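Local coordinates for protein leucyl-tRNA synthetase subunit alpha (Aquifex aeolicus, PDB 3O0A) that probably hydrolyses mischarged tRNA(Leu) through its CP1 editing domain, the part crystallised here, within an enzyme that attaches leucine to its tRNA, at residues F55-P60 / V124-V130; R37-D41 / L64-L68; G72-A78 / F108-Y112; E101-G106 / E151-Y156. Residue numbers count along the deposited sequence, not the author numbering.

Contact 1. Residues F55-P60 / V124-V130; sequences FVVLAP and VWSANYV
Residues 55-58 and 124-127 are neighbouring parallel strands. Their short axes approach to 4.4 Å and cross at -40°. Val56 pairs with Val124, Val57 with Trp125 and Leu58 with Ser126, each at a CA-CA distance of 4.7 Å. Trp125 N donates to Val56 O (2.8 Å), and Leu58 N donates to Trp125 O (2.9 Å). Ala127 N reaches Leu58 O only weakly, at 3.4 Å. A type I turn from Ala127 to Val130 then curls the chain back, so Val130 O lies 3.3 Å from Ala59 CB. The two strands are the inner pair of the mixed four-stranded sheet of the CP1 editing domain. Strand 138-141 lies beyond 55-58, and strand 106-114 lies beyond 121-127. Val56, Leu58, Val124 and Ser126 share one face. There Leu58 CD1 packs on Val124 CG1 at 3.7 Å, and helix 64-74 covers Leu58. Ser126, chi1 t, turns its hydroxyl to the strand end, and OG donates to Leu58 O at 2.9 Å. Val57 and Trp125 occupy the other face. Val57, also t, places CG1 3.4 Å from Val130 CG2 and 3.6 Å from Ala127 CB. Phe55, chi1 p, brings CE2 to 4.2 Å from Tyr129 OH, and that hydroxyl is hydrogen-bonded to Asp149. Pro60 CD rests 3.4 Å from Ala127 O at the turn.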
# COMPACT_ATOMS: atom_id res chain seq x y z
N PHE A 55 -4.03 -3.25 -1.98
CA PHE A 55 -2.87 -3.78 -1.27
C PHE A 55 -1.83 -2.68 -1.07
O PHE A 55 -1.95 -1.59 -1.65
CB PHE A 55 -2.27 -5.03 -1.96
CG PHE A 55 -1.81 -4.82 -3.39
CD1 PHE A 55 -2.73 -4.77 -4.44
CD2 PHE A 55 -0.45 -4.78 -3.68
CE1 PHE A 55 -2.29 -4.61 -5.76
CE2 PHE A 55 -0.01 -4.62 -5.00
CZ PHE A 55 -0.93 -4.54 -6.04
N VAL A 56 -0.87 -2.95 -0.19
CA VAL A 56 0.23 -2.05 0.11
C VAL A 56 1.52 -2.77 -0.23
O VAL A 56 1.64 -3.97 0.02
CB VAL A 56 0.19 -1.66 1.62
CG1 VAL A 56 1.44 -0.90 2.06
CG2 VAL A 56 -1.08 -0.84 1.91
N VAL A 57 2.49 -2.05 -0.80
CA VAL A 57 3.81 -2.63 -1.08
C VAL A 57 4.93 -1.81 -0.45
O VAL A 57 4.99 -0.59 -0.62
CB VAL A 57 4.09 -2.79 -2.59
CG1 VAL A 57 5.53 -3.24 -2.81
CG2 VAL A 57 3.12 -3.79 -3.23
N LEU A 58 5.82 -2.49 0.28
CA LEU A 58 7.02 -1.88 0.82
C LEU A 58 8.17 -2.25 -0.09
O LEU A 58 8.27 -3.39 -0.55
CB LEU A 58 7.33 -2.45 2.21
CG LEU A 58 6.56 -1.89 3.42
CD1 LEU A 58 5.07 -1.74 3.18
CD2 LEU A 58 6.86 -2.71 4.68
N ALA A 59 9.06 -1.30 -0.35
CA ALA A 59 10.34 -1.64 -0.98
C ALA A 59 11.06 -2.73 -0.14
O ALA A 59 10.92 -2.78 1.08
CB ALA A 59 11.20 -0.42 -1.11
N PRO A 60 11.85 -3.60 -0.80
CA PRO A 60 12.53 -4.69 -0.09
C PRO A 60 13.40 -4.21 1.07
O PRO A 60 13.52 -4.93 2.08
CB PRO A 60 13.41 -5.33 -1.17
CG PRO A 60 12.86 -4.87 -2.47
CD PRO A 60 12.14 -3.59 -2.24
N VAL A 124 -0.38 -6.58 2.94
CA VAL A 124 0.90 -5.90 2.78
C VAL A 124 1.93 -6.86 2.18
O VAL A 124 2.17 -7.93 2.74
CB VAL A 124 1.41 -5.32 4.10
CG1 VAL A 124 2.66 -4.45 3.86
CG2 VAL A 124 0.32 -4.50 4.78
N TRP A 125 2.51 -6.43 1.06
CA TRP A 125 3.51 -7.15 0.29
C TRP A 125 4.83 -6.36 0.25
O TRP A 125 4.88 -5.18 0.58
CB TRP A 125 2.99 -7.33 -1.13
CG TRP A 125 1.93 -8.35 -1.26
CD1 TRP A 125 0.65 -8.29 -0.76
CD2 TRP A 125 2.04 -9.59 -1.94
NE1 TRP A 125 -0.03 -9.44 -1.09
CE2 TRP A 125 0.80 -10.26 -1.80
CE3 TRP A 125 3.08 -10.22 -2.64
CZ2 TRP A 125 0.57 -11.52 -2.36
CZ3 TRP A 125 2.85 -11.48 -3.18
CH2 TRP A 125 1.61 -12.12 -3.03
N SER A 126 5.91 -7.04 -0.14
CA SER A 126 7.12 -6.35 -0.59
C SER A 126 7.32 -6.75 -2.05
O SER A 126 6.98 -7.87 -2.43
CB SER A 126 8.34 -6.74 0.25
OG SER A 126 9.48 -5.97 -0.09
N ALA A 127 7.85 -5.83 -2.85
CA ALA A 127 8.04 -6.10 -4.30
C ALA A 127 9.24 -5.38 -4.91
O ALA A 127 9.66 -4.34 -4.42
CB ALA A 127 6.77 -5.79 -5.08
N ASN A 128 9.79 -5.97 -5.98
CA ASN A 128 11.00 -5.42 -6.62
C ASN A 128 10.79 -4.07 -7.30
O ASN A 128 11.70 -3.23 -7.32
CB ASN A 128 11.63 -6.42 -7.60
CG ASN A 128 10.72 -6.79 -8.76
OD1 ASN A 128 9.51 -6.52 -8.75
ND2 ASN A 128 11.30 -7.43 -9.78
N TYR A 129 9.58 -3.84 -7.81
CA TYR A 129 9.31 -2.64 -8.62
C TYR A 129 9.15 -1.35 -7.80
O TYR A 129 9.12 -0.24 -8.36
CB TYR A 129 8.12 -2.87 -9.56
CG TYR A 129 6.74 -2.82 -8.92
CD1 TYR A 129 6.20 -3.93 -8.26
CD2 TYR A 129 5.96 -1.67 -9.01
CE1 TYR A 129 4.92 -3.88 -7.67
CE2 TYR A 129 4.68 -1.61 -8.42
CZ TYR A 129 4.16 -2.71 -7.77
OH TYR A 129 2.90 -2.65 -7.21
N VAL A 130 9.06 -1.49 -6.48
CA VAL A 130 8.91 -0.37 -5.59
C VAL A 130 10.28 -0.03 -5.03
O VAL A 130 10.91 -0.86 -4.37
CB VAL A 130 7.87 -0.69 -4.47
CG1 VAL A 130 7.84 0.41 -3.42
CG2 VAL A 130 6.49 -0.85 -5.10

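Contact 2. Residues R37-D41 / L64-L68; sequences RIYID and LVPVL
Ile38, Ile40, Leu64 and Leu68 make this contact with their side chains. Residues 37-41 are an extended strand, and 64-68 lie in helix 64-74, with Leu68 N hydrogen-bonded to Leu64 O at 2.8 Å. The two run roughly antiparallel, at 147° between their N-to-C directions, with axes 11.1 Å apart. The nearest CA pairs are Ile40-Leu64 at 8.2 Å and Ile38-Leu68 at 8.9 Å. Both leucines are m,t. Leu64 points at the strand, with CD2 4.0 Å from Ile38 CG2 and CD1 4.0 Å from Ile40 CG1. Its CD1 also lies 3.4 Å from Tyr39 O, so it presses on the strand backbone itself. Leu68, one turn on, sets CD2 4.3 Å from Ile38 CG2 and CD1 4.4 Å from Ile40 CG1. This is apolar helix-on-sheet packing. It joins helix 64-74 to an edge strand of the three-stranded antiparallel sheet of the editing domain. Strand 37-44 pairs there with strand 6-13. Ile38 is m,m and its CB faces the helix. Ile40 has chi1 m and chi2 89°; its CB points sideways, but the end of the side chain comes nearer. Leu58 of strand 55-58 also touches Ile40 and both leucines. Tyr39, chi1 m, points away from the helix. Its OH accepts a hydrogen bond from Arg37 NH1 (2.9 Å) and is also hydrogen-bonded to Glu35.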
# COMPACT_ATOMS: atom_id res chain seq x y z
N ARG A 37 -1.39 0.01 16.99
CA ARG A 37 -1.13 0.20 15.55
C ARG A 37 0.34 0.20 15.24
O ARG A 37 1.15 0.65 16.06
CB ARG A 37 -1.69 1.55 15.09
CG ARG A 37 -3.18 1.65 15.12
CD ARG A 37 -3.60 3.06 14.77
NE ARG A 37 -5.06 3.12 14.77
CZ ARG A 37 -5.77 4.17 14.39
NH1 ARG A 37 -5.18 5.29 13.98
NH2 ARG A 37 -7.10 4.10 14.42
N ILE A 38 0.68 -0.27 14.03
CA ILE A 38 1.98 -0.02 13.42
C ILE A 38 1.72 0.75 12.14
O ILE A 38 1.04 0.25 11.25
CB ILE A 38 2.76 -1.33 13.10
CG1 ILE A 38 3.02 -2.14 14.39
CG2 ILE A 38 4.07 -1.01 12.33
CD1 ILE A 38 4.02 -1.54 15.36
N TYR A 39 2.19 1.99 12.08
CA TYR A 39 1.86 2.83 10.93
C TYR A 39 2.72 2.52 9.72
O TYR A 39 3.93 2.32 9.85
CB TYR A 39 2.00 4.30 11.29
CG TYR A 39 0.83 4.81 12.11
CD1 TYR A 39 -0.39 5.10 11.49
CD2 TYR A 39 0.94 5.01 13.48
CE1 TYR A 39 -1.47 5.59 12.22
CE2 TYR A 39 -0.15 5.49 14.22
CZ TYR A 39 -1.35 5.77 13.58
OH TYR A 39 -2.43 6.24 14.29
N ILE A 40 2.08 2.53 8.54
CA ILE A 40 2.80 2.47 7.27
C ILE A 40 2.45 3.73 6.50
O ILE A 40 1.39 3.81 5.87
CB ILE A 40 2.39 1.22 6.46
CG1 ILE A 40 2.61 -0.05 7.30
CG2 ILE A 40 3.16 1.12 5.14
CD1 ILE A 40 1.44 -0.44 8.15
N ASP A 41 3.34 4.70 6.55
CA ASP A 41 3.09 5.95 5.84
C ASP A 41 3.43 5.76 4.37
O ASP A 41 4.50 5.23 4.03
CB ASP A 41 3.94 7.09 6.40
CG ASP A 41 3.57 7.47 7.82
OD1 ASP A 41 2.45 7.17 8.28
OD2 ASP A 41 4.43 8.12 8.47
N LEU A 64 10.39 -1.74 7.76
CA LEU A 64 9.22 -2.46 8.29
C LEU A 64 9.06 -3.87 7.72
O LEU A 64 8.26 -4.67 8.20
CB LEU A 64 7.93 -1.66 8.11
CG LEU A 64 7.67 -0.49 9.07
CD1 LEU A 64 6.35 0.16 8.70
CD2 LEU A 64 7.65 -0.95 10.53
N VAL A 65 9.81 -4.19 6.66
CA VAL A 65 9.67 -5.53 6.07
C VAL A 65 9.92 -6.66 7.08
O VAL A 65 9.06 -7.53 7.23
CB VAL A 65 10.53 -5.69 4.79
CG1 VAL A 65 10.56 -7.15 4.36
CG2 VAL A 65 9.97 -4.81 3.68
N PRO A 66 11.08 -6.67 7.79
CA PRO A 66 11.28 -7.74 8.78
C PRO A 66 10.31 -7.66 9.97
O PRO A 66 9.89 -8.71 10.47
CB PRO A 66 12.74 -7.56 9.23
CG PRO A 66 13.11 -6.17 8.86
CD PRO A 66 12.25 -5.78 7.69
N VAL A 67 9.95 -6.45 10.38
CA VAL A 67 9.00 -6.27 11.47
C VAL A 67 7.65 -6.90 11.12
O VAL A 67 7.12 -7.72 11.87
CB VAL A 67 8.82 -4.76 11.81
CG1 VAL A 67 7.75 -4.59 12.88
CG2 VAL A 67 10.14 -4.15 12.27
N LEU A 68 7.11 -6.51 9.96
CA LEU A 68 5.80 -7.02 9.54
C LEU A 68 5.80 -8.49 9.19
O LEU A 68 4.82 -9.20 9.46
CB LEU A 68 5.24 -6.17 8.39
CG LEU A 68 5.00 -4.71 8.74
CD1 LEU A 68 4.54 -4.01 7.46
CD2 LEU A 68 3.98 -4.55 9.90

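Contact 3. Residues G72-A78 / F108-Y112; sequences GERLGNA and FLGVY
Asn77, Gly110 and Ala78 bury the most surface here. Segment 72-78 carries the last turn of helix 64-74 and its exit. Gly76 leaves the helix with phi/psi 78/18 in a Schellman motif. Asn77 N (2.8 Å) and Ala78 N (3.1 Å) both donate to Gly72 O, and Gly76 N donates to Glu73 O at 2.9 Å. Opposite, strand 106-114 turns a corner at Gly110, phi/psi 84/10, between 108-109 and 111-112. Asn77, chi1 m and chi2 -22°, makes a hydrogen bond from ND2 to Gly110 O at 3.0 Å. The same ND2 lies 4.0 Å from Tyr112 CE1, at the ring edge. Asn77 O is 3.6 Å from Phe108 CE2. Ala78 points at the corner, with CB 3.3 Å from Leu109 O and 3.6 Å from Gly110 CA. Gly110 meets Gly72 at a CA-CA distance of 3.8 Å. A side chain on either glycine would clash with the other segment, and at these backbone angles a CB on Gly110 would also be jammed against Leu109 O. Gly72 CA makes CA-H...O contacts of 3.4 Å to both Leu109 O and Gly110 O. Leu75, m,t, lays CD1 4.2 Å from Val111 CG1. The contact thus joins a helix end to a strand corner at the edge of the mixed sheet. It relies on close backbone approach, with one amide side chain satisfying the carbonyl of the corner.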
# COMPACT_ATOMS: atom_id res chain seq x y z
N GLY A 72 3.52 -11.36 10.64
CA GLY A 72 2.77 -12.24 9.72
C GLY A 72 3.07 -13.70 9.97
O GLY A 72 2.19 -14.56 9.86
N GLU A 73 4.31 -14.00 10.34
CA GLU A 73 4.64 -15.37 10.77
C GLU A 73 3.89 -15.72 12.06
O GLU A 73 3.32 -16.83 12.19
CB GLU A 73 6.16 -15.51 10.99
CG GLU A 73 6.56 -16.86 11.60
CD GLU A 73 8.02 -16.92 11.94
OE1 GLU A 73 8.41 -16.29 12.95
OE2 GLU A 73 8.77 -17.61 11.23
N ARG A 74 3.88 -14.78 12.99
CA ARG A 74 3.25 -14.93 14.32
C ARG A 74 1.74 -15.19 14.16
O ARG A 74 1.15 -15.97 14.90
CB ARG A 74 3.55 -13.68 15.15
CG ARG A 74 3.20 -13.71 16.66
CD ARG A 74 4.21 -14.38 17.54
NE ARG A 74 5.62 -14.21 17.18
CZ ARG A 74 6.50 -13.51 17.88
NH1 ARG A 74 6.13 -12.88 18.99
NH2 ARG A 74 7.77 -13.44 17.48
N LEU A 75 1.14 -14.57 13.14
CA LEU A 75 -0.28 -14.77 12.78
C LEU A 75 -0.56 -16.05 11.97
O LEU A 75 -1.73 -16.42 11.77
CB LEU A 75 -0.80 -13.56 11.99
CG LEU A 75 -0.87 -12.20 12.70
CD1 LEU A 75 -1.22 -11.08 11.73
CD2 LEU A 75 -1.87 -12.26 13.87
N GLY A 76 0.50 -16.71 11.52
CA GLY A 76 0.41 -17.91 10.67
C GLY A 76 0.11 -17.63 9.21
O GLY A 76 -0.32 -18.53 8.47
N ASN A 77 0.33 -16.38 8.79
CA ASN A 77 -0.04 -15.93 7.44
C ASN A 77 1.14 -15.81 6.48
O ASN A 77 0.94 -15.75 5.25
CB ASN A 77 -0.70 -14.54 7.47
CG ASN A 77 -2.02 -14.51 8.22
OD1 ASN A 77 -2.70 -15.53 8.39
ND2 ASN A 77 -2.42 -13.31 8.63
N ALA A 78 2.35 -15.70 7.02
CA ALA A 78 3.53 -15.47 6.18
C ALA A 78 4.59 -16.53 6.38
O ALA A 78 4.70 -17.12 7.46
CB ALA A 78 4.15 -14.09 6.46
N PHE A 108 4.31 -11.90 0.16
CA PHE A 108 3.28 -11.43 1.10
C PHE A 108 3.88 -11.42 2.49
O PHE A 108 4.51 -12.41 2.90
CB PHE A 108 2.06 -12.35 1.01
CG PHE A 108 0.97 -12.07 2.02
CD1 PHE A 108 0.55 -10.77 2.31
CD2 PHE A 108 0.34 -13.14 2.66
CE1 PHE A 108 -0.47 -10.55 3.25
CE2 PHE A 108 -0.69 -12.95 3.58
CZ PHE A 108 -1.10 -11.64 3.88
N LEU A 109 3.70 -10.32 3.22
CA LEU A 109 4.25 -10.18 4.57
C LEU A 109 3.36 -10.76 5.68
O LEU A 109 3.77 -10.84 6.84
CB LEU A 109 4.60 -8.71 4.86
CG LEU A 109 5.55 -8.05 3.86
CD1 LEU A 109 5.92 -6.63 4.37
CD2 LEU A 109 6.82 -8.89 3.54
N GLY A 110 2.14 -11.18 5.32
CA GLY A 110 1.27 -11.87 6.27
C GLY A 110 0.46 -10.97 7.18
O GLY A 110 -0.16 -11.45 8.14
N VAL A 111 0.45 -9.68 6.90
CA VAL A 111 -0.36 -8.75 7.69
C VAL A 111 -1.26 -7.95 6.76
O VAL A 111 -1.00 -7.86 5.56
CB VAL A 111 0.51 -7.77 8.53
CG1 VAL A 111 1.33 -8.57 9.58
CG2 VAL A 111 1.44 -6.92 7.64
N TYR A 112 -2.31 -7.37 7.34
CA TYR A 112 -3.25 -6.54 6.60
C TYR A 112 -3.29 -5.14 7.19
O TYR A 112 -3.45 -4.96 8.41
CB TYR A 112 -4.64 -7.17 6.63
CG TYR A 112 -4.66 -8.52 5.96
CD1 TYR A 112 -4.25 -9.67 6.63
CD2 TYR A 112 -5.08 -8.64 4.64
CE1 TYR A 112 -4.25 -10.92 6.00
CE2 TYR A 112 -5.11 -9.87 4.01
CZ TYR A 112 -4.69 -11.00 4.68
OH TYR A 112 -4.72 -12.21 4.04

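Contact 4. Residues E101-G106 / E151-Y156; sequences EEDKEG and EFAKKY
Gly106 N donates to Tyr156 OH at 2.9 Å, the one hydrogen bond between loop 101-106 and helix segment 151-156. Charged groups gather at the other end. Glu101 OE1 and Glu151 OE1 lie 2.9 Å apart, two acceptors of like charge with no hydrogen bond between them. Lys104 NZ makes a long salt bridge to Glu101 OE1 (3.7 Å) and stays 4.4 Å from Glu151 OE1, beyond a salt bridge. Glu151 OE2 is hydrogen-bonded to Gln147. Lys104, m,t,t,m, passes obliquely over the helix, with CD 3.5 Å from Phe152 N; the nearest CA pair is Lys104-Phe152 at 6.2 Å. Its amine also makes a cation-pi contact with Tyr129. Phe152, chi1 t, turns its ring edge to the loop, with CE1 3.8 Å from Gly106 N. A side chain on Gly106 would strike that ring. This packing joins helix 147-156 to the loop entering strand 106-114. Lys104, and Arg148 through a long, weak ion pair to Glu101, probably offset part of the carboxylate repulsion.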
# COMPACT_ATOMS: atom_id res chain seq x y z
N GLU A 101 10.47 -4.80 -16.21
CA GLU A 101 9.40 -5.66 -15.73
C GLU A 101 8.86 -6.62 -16.79
O GLU A 101 7.97 -6.26 -17.56
CB GLU A 101 8.25 -4.77 -15.25
CG GLU A 101 8.08 -3.51 -16.12
CD GLU A 101 6.67 -2.98 -16.13
OE1 GLU A 101 6.21 -2.48 -15.08
OE2 GLU A 101 6.02 -3.05 -17.20
N GLU A 102 9.39 -7.84 -16.82
CA GLU A 102 8.80 -8.90 -17.62
C GLU A 102 8.34 -10.04 -16.70
O GLU A 102 7.90 -11.09 -17.16
CB GLU A 102 9.78 -9.39 -18.69
CG GLU A 102 9.13 -9.75 -20.03
CD GLU A 102 8.82 -8.54 -20.91
OE1 GLU A 102 8.64 -7.42 -20.38
OE2 GLU A 102 8.74 -8.72 -22.14
N ASP A 103 8.45 -9.80 -15.39
CA ASP A 103 7.97 -10.70 -14.34
C ASP A 103 8.23 -10.10 -12.98
O ASP A 103 9.03 -10.62 -12.21
CB ASP A 103 8.65 -12.08 -14.41
CG ASP A 103 7.75 -13.15 -14.98
OD1 ASP A 103 6.68 -13.42 -14.38
OD2 ASP A 103 8.12 -13.73 -16.02
N LYS A 104 7.58 -8.98 -12.69
CA LYS A 104 7.49 -8.45 -11.33
C LYS A 104 7.57 -9.56 -10.29
O LYS A 104 7.05 -10.66 -10.51
CB LYS A 104 6.16 -7.72 -11.17
CG LYS A 104 5.98 -6.62 -12.17
CD LYS A 104 4.74 -5.84 -11.89
CE LYS A 104 4.87 -4.47 -12.53
NZ LYS A 104 5.63 -3.57 -11.62
N GLU A 105 8.23 -9.28 -9.16
CA GLU A 105 8.40 -10.28 -8.11
C GLU A 105 8.08 -9.65 -6.77
O GLU A 105 8.50 -8.53 -6.48
CB GLU A 105 9.82 -10.86 -8.08
CG GLU A 105 9.93 -12.10 -7.16
CD GLU A 105 11.34 -12.68 -7.03
OE1 GLU A 105 12.24 -12.31 -7.81
OE2 GLU A 105 11.54 -13.54 -6.13
N GLY A 106 7.33 -10.39 -5.95
CA GLY A 106 7.06 -9.95 -4.59
C GLY A 106 6.70 -11.08 -3.65
O GLY A 106 6.60 -12.25 -4.04
N GLU A 151 -0.23 -4.79 -13.19
CA GLU A 151 0.60 -5.92 -13.61
C GLU A 151 1.00 -6.81 -12.44
O GLU A 151 1.00 -8.05 -12.55
CB GLU A 151 1.83 -5.42 -14.36
CG GLU A 151 1.51 -4.80 -15.71
CD GLU A 151 2.60 -3.88 -16.25
OE1 GLU A 151 3.55 -3.54 -15.50
OE2 GLU A 151 2.50 -3.49 -17.42
N PHE A 152 1.32 -6.19 -11.30
CA PHE A 152 1.59 -6.94 -10.09
C PHE A 152 0.36 -7.71 -9.63
O PHE A 152 0.46 -8.89 -9.27
CB PHE A 152 2.09 -6.03 -8.97
CG PHE A 152 2.68 -6.79 -7.80
CD1 PHE A 152 4.01 -7.21 -7.83
CD2 PHE A 152 1.90 -7.09 -6.68
CE1 PHE A 152 4.56 -7.91 -6.75
CE2 PHE A 152 2.44 -7.79 -5.60
CZ PHE A 152 3.77 -8.20 -5.64
N ALA A 153 -0.81 -7.06 -9.65
CA ALA A 153 -2.06 -7.69 -9.23
C ALA A 153 -2.43 -8.87 -10.14
O ALA A 153 -2.95 -9.88 -9.66
CB ALA A 153 -3.20 -6.67 -9.17
N LYS A 154 -2.17 -8.72 -11.43
CA LYS A 154 -2.42 -9.78 -12.41
C LYS A 154 -1.58 -11.02 -12.08
O LYS A 154 -2.10 -12.15 -12.08
CB LYS A 154 -2.11 -9.29 -13.82
CG LYS A 154 -2.47 -10.28 -14.91
CD LYS A 154 -1.94 -9.85 -16.28
CE LYS A 154 -2.36 -10.83 -17.36
NZ LYS A 154 -3.83 -10.79 -17.60
N LYS A 155 -0.30 -10.81 -11.82
CA LYS A 155 0.64 -11.89 -11.51
C LYS A 155 0.28 -12.61 -10.21
O LYS A 155 0.31 -13.84 -10.15
CB LYS A 155 2.08 -11.36 -11.46
CG LYS A 155 3.15 -12.35 -10.94
CD LYS A 155 3.27 -13.61 -11.76
CE LYS A 155 4.14 -14.63 -11.03
NZ LYS A 155 4.26 -15.92 -11.78
N TYR A 156 -0.07 -11.84 -9.18
CA TYR A 156 -0.28 -12.43 -7.86
C TYR A 156 -1.73 -12.54 -7.41
O TYR A 156 -2.00 -12.75 -6.23
CB TYR A 156 0.59 -11.72 -6.81
CG TYR A 156 2.07 -11.94 -7.01
CD1 TYR A 156 2.67 -13.15 -6.64
CD2 TYR A 156 2.88 -10.95 -7.56
CE1 TYR A 156 4.04 -13.37 -6.82
CE2 TYR A 156 4.26 -11.16 -7.74
CZ TYR A 156 4.82 -12.37 -7.36
OH TYR A 156 6.17 -12.58 -7.54

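Contact 1 is the central one and touches the other three. Leu58 CD2 of contact 1 packs on Leu68 CD1 of contact 2 at 3.8 Å, so helix 64-74 packs on strands of both the mixed and the antiparallel sheet. Contacts 2 and 3 share that helix, and their centres are 12 Å apart. Strand pairing links contacts 1 and 3, with Val124 O 2.9 Å from Leu109 N. Contact 4 meets the turn of contact 1: Asn128 N is 2.9 Å from Glu105 O, and Tyr129 CG is 3.0 Å from Lys104 NZ. Contacts 2 and 4 stand apart, with centres about 22 Å and nearest atoms about 10 Å from each other.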